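Local coordinates for putative HMP/thiamine permease protein YkoE (PDB 5EDL), which is the substrate-binding S component of an energy-coupling factor (ECF) transporter, binds thiamine, and probably carries it or related hydroxymethylpyrimidine compounds across the membrane, at residues V19-F24 against L73-L78; G36-E41 against L143-V148; I49-A54 against V66-A71; S121-F126 against I149-G154. All blocks are in the same frame, centred on the assembly; numbering follows the deposited sequence.

Overall arrangement
The four contacts sample a six-helix transmembrane bundle, the S-component fold. Contact 3, about 6 Å from the chain centre, pairs helices 49-58 and 63-77. Contact 1, about 12 Å from it between centres, shares helix 63-77, adds helix 4-35 and encloses contact 3 along the chain. Contacts 2 and 4, centres about 10 Å apart, share helix 140-170 and meet through E41 and R150; the first adds loop 36-48, the second helix 111-132. Segments of contacts 1 and 2 alternate, and contact 4 follows contact 1 in the chain. Contacts 1 and 2, centres about 22 Å apart, both touch thiamine, which thus binds between distant parts of the sequence, with E68 and R150 also in its pocket.

Contact 1: residues V19-F24 against L73-L78; sequences VVYLLF and LVECLL. With VIB (3-(4-amino-2-methyl-pyrimidin-5-ylmethyl)-5-(2-hydroxy-ethyl)-4-methyl-thiazol-3-ium), chain B.
The carboxylate of E75 is buried between two membrane helices, pressed against the flank of Y21 and L22 without a hydrogen bond to either. Here helices 4-35 and 63-77 of the six-helix S-component bundle meet, at the thiamine pocket. E75 reaches over as an extended chain, CG anti to the backbone N (chi1 -169°), and its CG lies 3.9 Å from L22 CB. OE1 then arrives near the plane of the Y21 ring, at its edge, and comes to 3.3 Å from Y21 CB; ring and carboxylate planes stand 75° apart. On its other front E75 OE1 is 2.7 Å from N1A of the aminopyrimidine, the ring nitrogen that a glutamate also faces in thiamine diphosphate enzymes. OE2 is held by T25 OG1 and N80 ND2, so the carboxylate is fixed from the protein side while OE1 addresses the ligand. Y21 itself turns its hydroxyl away, toward E68, and W47 meets its ring edge-to-face; Y21 CD2 touches the pyrimidine methyl CM2 at 3.6 Å. Nearer the surface the contact becomes mainly apolar. V19 CG2 meets L78 CD1 at 3.9 Å, and L22 presses methyl CD2 to 3.5 Å from L78 CB.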
# COMPACT_ATOMS: atom_id res chain seq x y z
N VAL A 19 12.18 -4.30 -0.27
CA VAL A 19 12.72 -5.62 -0.54
C VAL A 19 11.62 -6.57 -1.03
O VAL A 19 11.82 -7.30 -2.00
CB VAL A 19 13.40 -6.21 0.71
CG1 VAL A 19 13.84 -7.65 0.44
CG2 VAL A 19 14.60 -5.36 1.11
N VAL A 20 10.47 -6.54 -0.38
CA VAL A 20 9.33 -7.35 -0.81
C VAL A 20 8.86 -6.97 -2.21
O VAL A 20 8.63 -7.84 -3.06
CB VAL A 20 8.13 -7.22 0.15
CG1 VAL A 20 6.95 -8.08 -0.34
CG2 VAL A 20 8.53 -7.58 1.56
N TYR A 21 8.70 -5.66 -2.44
CA TYR A 21 8.33 -5.13 -3.75
C TYR A 21 9.26 -5.67 -4.85
O TYR A 21 8.80 -6.05 -5.92
CB TYR A 21 8.40 -3.60 -3.76
CG TYR A 21 7.27 -2.88 -3.04
CD1 TYR A 21 6.37 -3.56 -2.23
CD2 TYR A 21 7.10 -1.51 -3.20
CE1 TYR A 21 5.33 -2.90 -1.59
CE2 TYR A 21 6.07 -0.84 -2.57
CZ TYR A 21 5.19 -1.54 -1.78
OH TYR A 21 4.19 -0.86 -1.17
N LEU A 22 10.56 -5.67 -4.59
CA LEU A 22 11.53 -6.07 -5.60
C LEU A 22 11.38 -7.55 -5.97
O LEU A 22 11.47 -7.93 -7.14
CB LEU A 22 12.96 -5.80 -5.11
CG LEU A 22 14.09 -6.15 -6.08
CD1 LEU A 22 13.92 -5.43 -7.42
CD2 LEU A 22 15.44 -5.83 -5.46
N LEU A 23 11.16 -8.38 -4.95
CA LEU A 23 10.93 -9.80 -5.14
C LEU A 23 9.70 -10.04 -6.02
O LEU A 23 9.75 -10.81 -6.98
CB LEU A 23 10.76 -10.50 -3.78
CG LEU A 23 10.12 -11.89 -3.78
CD1 LEU A 23 10.91 -12.86 -4.64
CD2 LEU A 23 9.99 -12.43 -2.35
N PHE A 24 8.61 -9.36 -5.70
CA PHE A 24 7.38 -9.50 -6.47
C PHE A 24 7.50 -8.93 -7.88
O PHE A 24 6.87 -9.42 -8.81
CB PHE A 24 6.20 -8.85 -5.74
CG PHE A 24 5.57 -9.75 -4.74
CD1 PHE A 24 4.49 -10.55 -5.09
CD2 PHE A 24 6.05 -9.83 -3.45
CE1 PHE A 24 3.91 -11.40 -4.18
CE2 PHE A 24 5.47 -10.67 -2.53
CZ PHE A 24 4.40 -11.47 -2.91
N LEU A 73 11.64 4.28 -4.30
CA LEU A 73 13.01 4.76 -4.43
C LEU A 73 13.97 3.64 -4.08
O LEU A 73 14.93 3.37 -4.81
CB LEU A 73 13.25 5.99 -3.52
CG LEU A 73 14.70 6.34 -3.17
CD1 LEU A 73 15.50 6.64 -4.46
CD2 LEU A 73 14.78 7.53 -2.20
N VAL A 74 13.72 2.99 -2.95
CA VAL A 74 14.63 1.99 -2.46
C VAL A 74 14.58 0.74 -3.35
O VAL A 74 15.61 0.11 -3.59
CB VAL A 74 14.33 1.62 -0.99
CG1 VAL A 74 15.16 0.42 -0.56
CG2 VAL A 74 14.60 2.82 -0.09
N GLU A 75 13.39 0.40 -3.84
CA GLU A 75 13.27 -0.70 -4.78
C GLU A 75 14.10 -0.43 -6.05
O GLU A 75 14.78 -1.31 -6.57
CB GLU A 75 11.80 -0.96 -5.15
CG GLU A 75 11.62 -2.26 -5.93
CD GLU A 75 10.26 -2.38 -6.59
OE1 GLU A 75 9.35 -1.62 -6.21
OE2 GLU A 75 10.12 -3.22 -7.50
N CYS A 76 14.06 0.81 -6.53
CA CYS A 76 14.87 1.23 -7.66
C CYS A 76 16.36 1.05 -7.35
O CYS A 76 17.09 0.45 -8.14
CB CYS A 76 14.59 2.70 -8.02
SG CYS A 76 15.69 3.37 -9.33
N LEU A 77 16.78 1.56 -6.20
CA LEU A 77 18.17 1.45 -5.75
C LEU A 77 18.65 -0.00 -5.67
O LEU A 77 19.79 -0.30 -6.04
CB LEU A 77 18.36 2.11 -4.37
CG LEU A 77 18.10 3.61 -4.26
CD1 LEU A 77 18.47 4.13 -2.88
CD2 LEU A 77 18.85 4.36 -5.36
N LEU A 78 17.79 -0.88 -5.17
CA LEU A 78 18.11 -2.30 -5.03
C LEU A 78 18.17 -3.05 -6.36
O LEU A 78 18.52 -4.22 -6.38
CB LEU A 78 17.09 -2.99 -4.12
CG LEU A 78 17.14 -2.56 -2.65
CD1 LEU A 78 16.00 -3.18 -1.86
CD2 LEU A 78 18.49 -2.92 -2.04
CM2 VIB B . 6.61 0.33 -6.24
N4A VIB B . 3.45 -1.33 -9.59
CM4 VIB B . 3.93 -5.01 -12.68
O1 VIB B . 1.73 -2.54 -14.67
C7 VIB B . 2.75 -2.21 -15.59
C6 VIB B . 3.90 -3.17 -15.38
C2 VIB B . 5.78 -1.61 -12.27
S1 VIB B . 5.31 -1.48 -13.75
C5 VIB B . 4.56 -2.80 -14.06
C4 VIB B . 4.55 -3.62 -12.88
N3 VIB B . 5.33 -2.87 -11.75
C7A VIB B . 5.53 -3.47 -10.43
C4A VIB B . 4.75 -1.41 -8.95
N3A VIB B . 5.07 -0.57 -7.96
C2A VIB B . 6.29 -0.67 -7.37
N1A VIB B . 7.18 -1.63 -7.77
C6A VIB B . 6.86 -2.50 -8.77
C5A VIB B . 5.63 -2.38 -9.35

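Contact 2: residues G36-E41 against L143-V148; sequences GPIAYE and LLIMLV. With VIB (3-(4-amino-2-methyl-pyrimidin-5-ylmethyl)-5-(2-hydroxy-ethyl)-4-methyl-thiazol-3-ium), chain B.
M146 is the residue most deeply engaged here, a thioether wedged between P37, I38 and E41 where the loop after helix 4-35 lies against helix 140-170 of the S-component bundle. Its chi2 (-163°) carries the sulphur outward to the loop backbone: M146 SD is 3.6 Å from I38 N, whose own hydrogen-bond partner is Y142 OH. P37 CB meets the same SD at 3.8 Å. I38 comes in beside it, with CB 4.0 Å from M146 CG, and its extended branch carries CD1 on to I145 CG2 at 3.9 Å, an apolar touch at the outer margin. E41 crosses the methionine at about a right angle and sets OE2 3.7 Å from M146 CB. Its chain is bent, CD turning back at chi2 -68°, and the buried carboxylate finds its charge partner one turn beyond M146 in helix 140-170: OE1 forms a salt bridge to R150 NE, while OE2 is bonded to Y135 OH. The methionine thus lies against both the CG methylene and the OE2 of an already engaged glutamate. Between I38 and E41 the loop gives Y40 to the thiamine pocket. P37 O sits over the centre of one face of the Y40 ring, and the thiazolium methyl CM4 over the centre of the opposite face, 4.0 Å from Y40 CD1.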
# COMPACT_ATOMS: atom_id res chain seq x y z
N GLY A 36 1.58 -12.95 -20.39
CA GLY A 36 1.07 -11.63 -20.66
C GLY A 36 0.75 -10.88 -19.36
O GLY A 36 0.82 -11.46 -18.27
N PRO A 37 0.39 -9.60 -19.49
CA PRO A 37 0.22 -8.73 -18.31
C PRO A 37 -0.83 -9.22 -17.31
O PRO A 37 -0.65 -9.03 -16.12
CB PRO A 37 -0.19 -7.38 -18.92
CG PRO A 37 -0.59 -7.66 -20.33
CD PRO A 37 0.21 -8.87 -20.75
N ILE A 38 -1.91 -9.84 -17.79
CA ILE A 38 -2.98 -10.26 -16.88
C ILE A 38 -2.43 -11.16 -15.77
O ILE A 38 -2.96 -11.19 -14.67
CB ILE A 38 -4.12 -10.98 -17.63
CG1 ILE A 38 -5.32 -11.21 -16.70
CG2 ILE A 38 -3.64 -12.30 -18.26
CD1 ILE A 38 -6.55 -11.70 -17.43
N ALA A 39 -1.35 -11.89 -16.07
CA ALA A 39 -0.80 -12.84 -15.11
C ALA A 39 -0.27 -12.19 -13.81
O ALA A 39 -0.26 -12.85 -12.77
CB ALA A 39 0.31 -13.66 -15.76
N TYR A 40 0.17 -10.94 -13.85
CA TYR A 40 0.60 -10.32 -12.58
C TYR A 40 -0.49 -9.48 -11.92
O TYR A 40 -0.29 -8.95 -10.83
CB TYR A 40 1.86 -9.46 -12.77
CG TYR A 40 1.76 -8.34 -13.80
CD1 TYR A 40 0.80 -7.33 -13.68
CD2 TYR A 40 2.65 -8.28 -14.85
CE1 TYR A 40 0.72 -6.31 -14.62
CE2 TYR A 40 2.59 -7.27 -15.79
CZ TYR A 40 1.63 -6.29 -15.67
OH TYR A 40 1.58 -5.30 -16.62
N GLU A 41 -1.65 -9.38 -12.55
CA GLU A 41 -2.70 -8.55 -11.96
C GLU A 41 -3.17 -9.04 -10.57
O GLU A 41 -3.40 -8.24 -9.68
CB GLU A 41 -3.88 -8.43 -12.93
CG GLU A 41 -3.55 -7.64 -14.21
CD GLU A 41 -3.29 -6.14 -13.95
OE1 GLU A 41 -3.38 -5.69 -12.79
OE2 GLU A 41 -3.01 -5.41 -14.93
N LEU A 143 -8.68 -5.18 -21.01
CA LEU A 143 -8.40 -4.09 -20.08
C LEU A 143 -9.38 -4.10 -18.92
O LEU A 143 -8.99 -3.90 -17.77
CB LEU A 143 -8.46 -2.74 -20.80
CG LEU A 143 -7.24 -2.48 -21.70
CD1 LEU A 143 -7.45 -1.24 -22.56
CD2 LEU A 143 -6.00 -2.34 -20.82
N LEU A 144 -10.65 -4.33 -19.23
CA LEU A 144 -11.69 -4.36 -18.21
C LEU A 144 -11.43 -5.49 -17.22
O LEU A 144 -11.54 -5.30 -16.01
CB LEU A 144 -13.07 -4.53 -18.86
CG LEU A 144 -13.61 -3.27 -19.56
CD1 LEU A 144 -14.91 -3.54 -20.34
CD2 LEU A 144 -13.82 -2.15 -18.54
N ILE A 145 -11.07 -6.66 -17.73
CA ILE A 145 -10.78 -7.79 -16.85
C ILE A 145 -9.56 -7.49 -15.97
O ILE A 145 -9.57 -7.77 -14.76
CB ILE A 145 -10.55 -9.07 -17.66
CG1 ILE A 145 -11.86 -9.52 -18.32
CG2 ILE A 145 -10.03 -10.17 -16.76
CD1 ILE A 145 -11.70 -10.60 -19.36
N MET A 146 -8.52 -6.88 -16.54
CA MET A 146 -7.32 -6.58 -15.77
C MET A 146 -7.59 -5.53 -14.69
O MET A 146 -7.10 -5.66 -13.57
CB MET A 146 -6.18 -6.11 -16.68
CG MET A 146 -5.54 -7.26 -17.51
SD MET A 146 -3.91 -6.86 -18.20
CE MET A 146 -4.39 -5.58 -19.35
N LEU A 147 -8.35 -4.49 -15.02
CA LEU A 147 -8.70 -3.47 -14.04
C LEU A 147 -9.49 -4.06 -12.87
O LEU A 147 -9.23 -3.73 -11.71
CB LEU A 147 -9.52 -2.34 -14.67
CG LEU A 147 -9.94 -1.23 -13.71
CD1 LEU A 147 -8.74 -0.62 -13.00
CD2 LEU A 147 -10.74 -0.15 -14.46
N VAL A 148 -10.46 -4.91 -13.18
CA VAL A 148 -11.26 -5.54 -12.14
C VAL A 148 -10.38 -6.38 -11.21
O VAL A 148 -10.48 -6.26 -9.98
CB VAL A 148 -12.38 -6.41 -12.74
CG1 VAL A 148 -12.96 -7.31 -11.69
CG2 VAL A 148 -13.46 -5.52 -13.35
CM2 VIB B . 6.61 0.33 -6.24
N4A VIB B . 3.45 -1.33 -9.59
CM4 VIB B . 3.93 -5.01 -12.68
O1 VIB B . 1.73 -2.54 -14.67
C7 VIB B . 2.75 -2.21 -15.59
C6 VIB B . 3.90 -3.17 -15.38
C2 VIB B . 5.78 -1.61 -12.27
S1 VIB B . 5.31 -1.48 -13.75
C5 VIB B . 4.56 -2.80 -14.06
C4 VIB B . 4.55 -3.62 -12.88
N3 VIB B . 5.33 -2.87 -11.75
C7A VIB B . 5.53 -3.47 -10.43
C4A VIB B . 4.75 -1.41 -8.95
N3A VIB B . 5.07 -0.57 -7.96
C2A VIB B . 6.29 -0.67 -7.37
N1A VIB B . 7.18 -1.63 -7.77
C6A VIB B . 6.86 -2.50 -8.77
C5A VIB B . 5.63 -2.38 -9.35

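Contact 3: residues I49-A54 against V66-A71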
# COMPACT_ATOMS: atom_id res chain seq x y z
N ILE A 49 0.91 -1.96 -0.62
CA ILE A 49 0.65 -2.25 0.79
C ILE A 49 1.31 -1.24 1.75
O ILE A 49 0.74 -0.92 2.78
CB ILE A 49 1.11 -3.70 1.17
CG1 ILE A 49 0.52 -4.08 2.53
CG2 ILE A 49 2.63 -3.81 1.15
CD1 ILE A 49 0.63 -5.56 2.85
N VAL A 50 2.47 -0.71 1.37
CA VAL A 50 3.17 0.27 2.19
C VAL A 50 2.29 1.48 2.48
O VAL A 50 2.28 1.99 3.59
CB VAL A 50 4.50 0.71 1.52
CG1 VAL A 50 5.02 1.99 2.13
CG2 VAL A 50 5.53 -0.39 1.62
N SER A 51 1.53 1.93 1.48
CA SER A 51 0.68 3.10 1.66
C SER A 51 -0.36 2.86 2.74
O SER A 51 -0.60 3.72 3.57
CB SER A 51 -0.02 3.47 0.35
OG SER A 51 0.89 4.09 -0.54
N VAL A 52 -0.96 1.68 2.73
CA VAL A 52 -2.01 1.37 3.67
C VAL A 52 -1.42 1.23 5.08
O VAL A 52 -1.98 1.74 6.03
CB VAL A 52 -2.77 0.09 3.25
CG1 VAL A 52 -3.63 -0.44 4.40
CG2 VAL A 52 -3.62 0.37 2.02
N ILE A 53 -0.28 0.55 5.18
CA ILE A 53 0.39 0.31 6.46
C ILE A 53 0.75 1.64 7.13
O ILE A 53 0.36 1.90 8.26
CB ILE A 53 1.66 -0.56 6.27
CG1 ILE A 53 1.26 -1.98 5.82
CG2 ILE A 53 2.53 -0.57 7.56
CD1 ILE A 53 2.42 -2.91 5.46
N ALA A 54 1.46 2.50 6.40
CA ALA A 54 1.90 3.78 6.96
C ALA A 54 0.72 4.64 7.40
O ALA A 54 0.77 5.24 8.46
CB ALA A 54 2.77 4.54 5.98
N VAL A 66 4.07 9.48 0.92
CA VAL A 66 5.50 9.51 1.15
C VAL A 66 6.08 8.12 1.39
O VAL A 66 7.13 7.79 0.86
CB VAL A 66 5.87 10.41 2.34
CG1 VAL A 66 7.39 10.38 2.55
CG2 VAL A 66 5.41 11.84 2.08
N SER A 67 5.39 7.29 2.16
CA SER A 67 5.87 5.94 2.40
C SER A 67 6.07 5.16 1.07
O SER A 67 7.06 4.46 0.91
CB SER A 67 4.91 5.18 3.31
OG SER A 67 3.65 5.01 2.70
N GLU A 68 5.13 5.29 0.14
CA GLU A 68 5.20 4.59 -1.14
C GLU A 68 6.35 5.14 -2.01
O GLU A 68 7.03 4.38 -2.70
CB GLU A 68 3.86 4.70 -1.89
CG GLU A 68 3.76 3.97 -3.25
CD GLU A 68 3.64 2.44 -3.14
OE1 GLU A 68 3.71 1.89 -2.02
OE2 GLU A 68 3.51 1.79 -4.19
N ILE A 69 6.56 6.45 -1.98
CA ILE A 69 7.68 7.06 -2.69
C ILE A 69 9.01 6.49 -2.18
O ILE A 69 9.86 6.07 -2.98
CB ILE A 69 7.67 8.59 -2.56
CG1 ILE A 69 6.50 9.18 -3.35
CG2 ILE A 69 9.03 9.20 -3.02
CD1 ILE A 69 6.26 10.64 -3.07
N ILE A 70 9.18 6.46 -0.86
CA ILE A 70 10.41 5.92 -0.29
C ILE A 70 10.61 4.44 -0.64
O ILE A 70 11.71 4.03 -1.02
CB ILE A 70 10.43 6.09 1.24
CG1 ILE A 70 10.45 7.58 1.62
CG2 ILE A 70 11.63 5.37 1.83
CD1 ILE A 70 10.12 7.85 3.10
N ALA A 71 9.54 3.65 -0.53
CA ALA A 71 9.61 2.24 -0.89
C ALA A 71 10.02 2.07 -2.37
O ALA A 71 10.83 1.22 -2.69
CB ALA A 71 8.25 1.54 -0.62
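S67 is gripped by two apolar neighbours of the opposing helix. Its CB is 3.4 Å from V50 CG1 and 3.5 Å from A54 CB, both closer than usual for carbon pairs, and S67 OG touches the same A54 methyl at 3.4 Å. The second point of contact is S51, whose OG comes to 3.3 Å from E68 CB, a polar atom against the aliphatic root of the glutamate. One turn on from S67, A71 offers only its methyl, 4.0 Å from V50 CG2. No hydrogen bond joins the two segments, but S51 OG reaches A64 O just before the second one and so links the two helices. S67 OG stands between its backbone N and carbonyl carbon (chi1 64°) and is bonded to A63 O of its own helix. E68 leaves the interface by a bend at chi2 (74°), which turns CD away from a straight course; its OE2 is bonded to Q93 NE2. Y21 OH bonds both E68 OE1 and V50 N, so helices 4-35 and 85-103 fix the carboxylate beside the bound thiamine and the start of helix 49-58 is tied to the same tyrosine. F17 packs on V50 from helix 4-35. The axes of the short segments pass 8.0 Å apart at 139°, an oblique antiparallel crossing. The tight contacts of S67 CB, with S67 and A71 one turn apart on the facing side, are characteristic of a small-xxx-small motif between transmembrane helices.

Contact 4: residues S121-F126 against I149-G154; sequences SSVASF and IRLISG. With MPG ([(Z)-octadec-9-enyl] (2R)-2,3-bis(oxidanyl)propanoate), chain D.
Helices 111-132 and 140-170 of the S-component bundle cross antiparallel (140° between the short segments), with S122 set against R150 and G154 and the arginine reaching on toward the thiamine pocket. S122 OG is hydrogen-bonded to R150 O at 2.8 Å, from 54° out of the carbonyl plane, and also to G118 O of its own helix, so its one proton has two acceptors within reach. G154 N, the regular helix donor, approaches R150 O from the opposite face. G154 has no side chain, and its CA comes to 3.6 Å from S122 OG. R150 then extends toward S125 and F126. NH1 donates to S125 OG at 3.0 Å, the oxygen lying near the guanidinium plane, at its edge. F126 CD1 lies over the centre of one guanidinium face, 3.6 Å from R150 CZ, with ring and guanidinium planes 61° apart. NH2 forms a salt bridge with D129 OD2 and Y44 makes a cation-pi contact; with E41 as second carboxylate, the buried charge is probably balanced. V123 CG2 meets L151 CD2 at 3.9 Å on the outer side. Facing away from R150, A124 CB touches C8 of the octadecenyl chain of the bound lipid MPG at 3.4 Å.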
# COMPACT_ATOMS: atom_id res chain seq x y z
N SER A 121 -4.97 3.26 -5.55
CA SER A 121 -3.68 2.97 -6.17
C SER A 121 -3.88 2.13 -7.43
O SER A 121 -3.19 2.33 -8.41
CB SER A 121 -2.75 2.24 -5.19
OG SER A 121 -2.39 3.08 -4.11
N SER A 122 -4.82 1.19 -7.38
CA SER A 122 -5.14 0.36 -8.53
C SER A 122 -5.53 1.23 -9.73
O SER A 122 -5.01 1.06 -10.82
CB SER A 122 -6.28 -0.61 -8.20
OG SER A 122 -5.90 -1.54 -7.20
N VAL A 123 -6.43 2.18 -9.50
CA VAL A 123 -6.89 3.06 -10.56
C VAL A 123 -5.77 3.96 -11.09
O VAL A 123 -5.59 4.09 -12.31
CB VAL A 123 -8.07 3.93 -10.08
CG1 VAL A 123 -8.39 5.01 -11.11
CG2 VAL A 123 -9.30 3.07 -9.80
N ALA A 124 -5.01 4.57 -10.18
CA ALA A 124 -3.93 5.48 -10.57
C ALA A 124 -2.84 4.76 -11.39
O ALA A 124 -2.34 5.29 -12.38
CB ALA A 124 -3.32 6.13 -9.35
N SER A 125 -2.48 3.55 -10.95
CA SER A 125 -1.46 2.80 -11.65
C SER A 125 -2.00 2.35 -13.00
O SER A 125 -1.25 2.23 -13.95
CB SER A 125 -0.97 1.60 -10.83
OG SER A 125 -2.02 0.70 -10.54
N PHE A 126 -3.31 2.10 -13.09
CA PHE A 126 -3.87 1.67 -14.37
C PHE A 126 -3.80 2.83 -15.38
O PHE A 126 -3.46 2.64 -16.55
CB PHE A 126 -5.31 1.16 -14.20
CG PHE A 126 -5.69 0.08 -15.17
CD1 PHE A 126 -5.41 -1.25 -14.89
CD2 PHE A 126 -6.29 0.40 -16.38
CE1 PHE A 126 -5.75 -2.25 -15.78
CE2 PHE A 126 -6.63 -0.61 -17.29
CZ PHE A 126 -6.36 -1.93 -16.98
N ILE A 149 -9.53 -7.22 -11.80
CA ILE A 149 -8.57 -8.00 -11.01
C ILE A 149 -7.67 -7.09 -10.18
O ILE A 149 -7.44 -7.34 -9.00
CB ILE A 149 -7.69 -8.91 -11.89
CG1 ILE A 149 -8.56 -9.89 -12.69
CG2 ILE A 149 -6.68 -9.65 -11.03
CD1 ILE A 149 -7.79 -10.73 -13.72
N ARG A 150 -7.16 -6.02 -10.79
CA ARG A 150 -6.27 -5.13 -10.04
C ARG A 150 -7.03 -4.41 -8.91
O ARG A 150 -6.46 -4.16 -7.85
CB ARG A 150 -5.60 -4.10 -10.94
CG ARG A 150 -4.40 -3.41 -10.24
CD ARG A 150 -3.71 -2.35 -11.13
NE ARG A 150 -3.13 -2.94 -12.34
CZ ARG A 150 -2.37 -2.28 -13.20
NH1 ARG A 150 -2.07 -1.00 -12.99
NH2 ARG A 150 -1.89 -2.90 -14.28
N LEU A 151 -8.29 -4.07 -9.14
CA LEU A 151 -9.09 -3.44 -8.10
C LEU A 151 -9.28 -4.39 -6.91
O LEU A 151 -9.13 -4.00 -5.75
CB LEU A 151 -10.44 -2.99 -8.66
CG LEU A 151 -10.44 -1.72 -9.51
CD1 LEU A 151 -11.72 -1.59 -10.31
CD2 LEU A 151 -10.23 -0.49 -8.64
N ILE A 152 -9.59 -5.65 -7.20
CA ILE A 152 -9.77 -6.63 -6.14
C ILE A 152 -8.47 -6.87 -5.37
O ILE A 152 -8.47 -6.95 -4.13
CB ILE A 152 -10.30 -7.96 -6.70
CG1 ILE A 152 -11.70 -7.75 -7.29
CG2 ILE A 152 -10.33 -9.02 -5.60
CD1 ILE A 152 -12.23 -8.93 -8.02
N SER A 153 -7.38 -6.96 -6.11
CA SER A 153 -6.06 -7.20 -5.53
C SER A 153 -5.63 -6.02 -4.65
O SER A 153 -5.04 -6.21 -3.60
CB SER A 153 -5.01 -7.46 -6.64
OG SER A 153 -3.72 -7.64 -6.08
N GLY A 154 -5.92 -4.80 -5.11
CA GLY A 154 -5.68 -3.61 -4.31
C GLY A 154 -6.50 -3.65 -3.01
O GLY A 154 -6.00 -3.34 -1.94
C2 MPG D . 1.24 10.03 -15.69
C3 MPG D . 0.06 9.27 -15.13
C4 MPG D . -0.79 10.20 -14.29
C5 MPG D . -1.84 9.44 -13.50
C6 MPG D . -2.48 10.41 -12.53
C7 MPG D . -3.74 9.82 -11.91
C8 MPG D . -3.47 9.37 -10.48
C9 MPG D . -3.96 10.39 -9.48
C10 MPG D . -5.08 10.16 -8.75
C11 MPG D . -5.86 8.88 -8.93
C12 MPG D . -7.35 9.15 -8.83
C13 MPG D . -8.05 7.98 -8.18
O1 MPG D . 3.48 9.42 -16.29
C1 MPG D . 2.12 9.11 -16.50
CXD MPG D . 5.75 9.13 -17.40
O2 MPG D . 6.41 10.16 -16.71
C21 MPG D . 6.32 9.04 -18.80
O3 MPG D . 7.60 8.45 -18.77
O4 MPG D . 3.73 9.61 -18.53
CX3 MPG D . 4.26 9.41 -17.46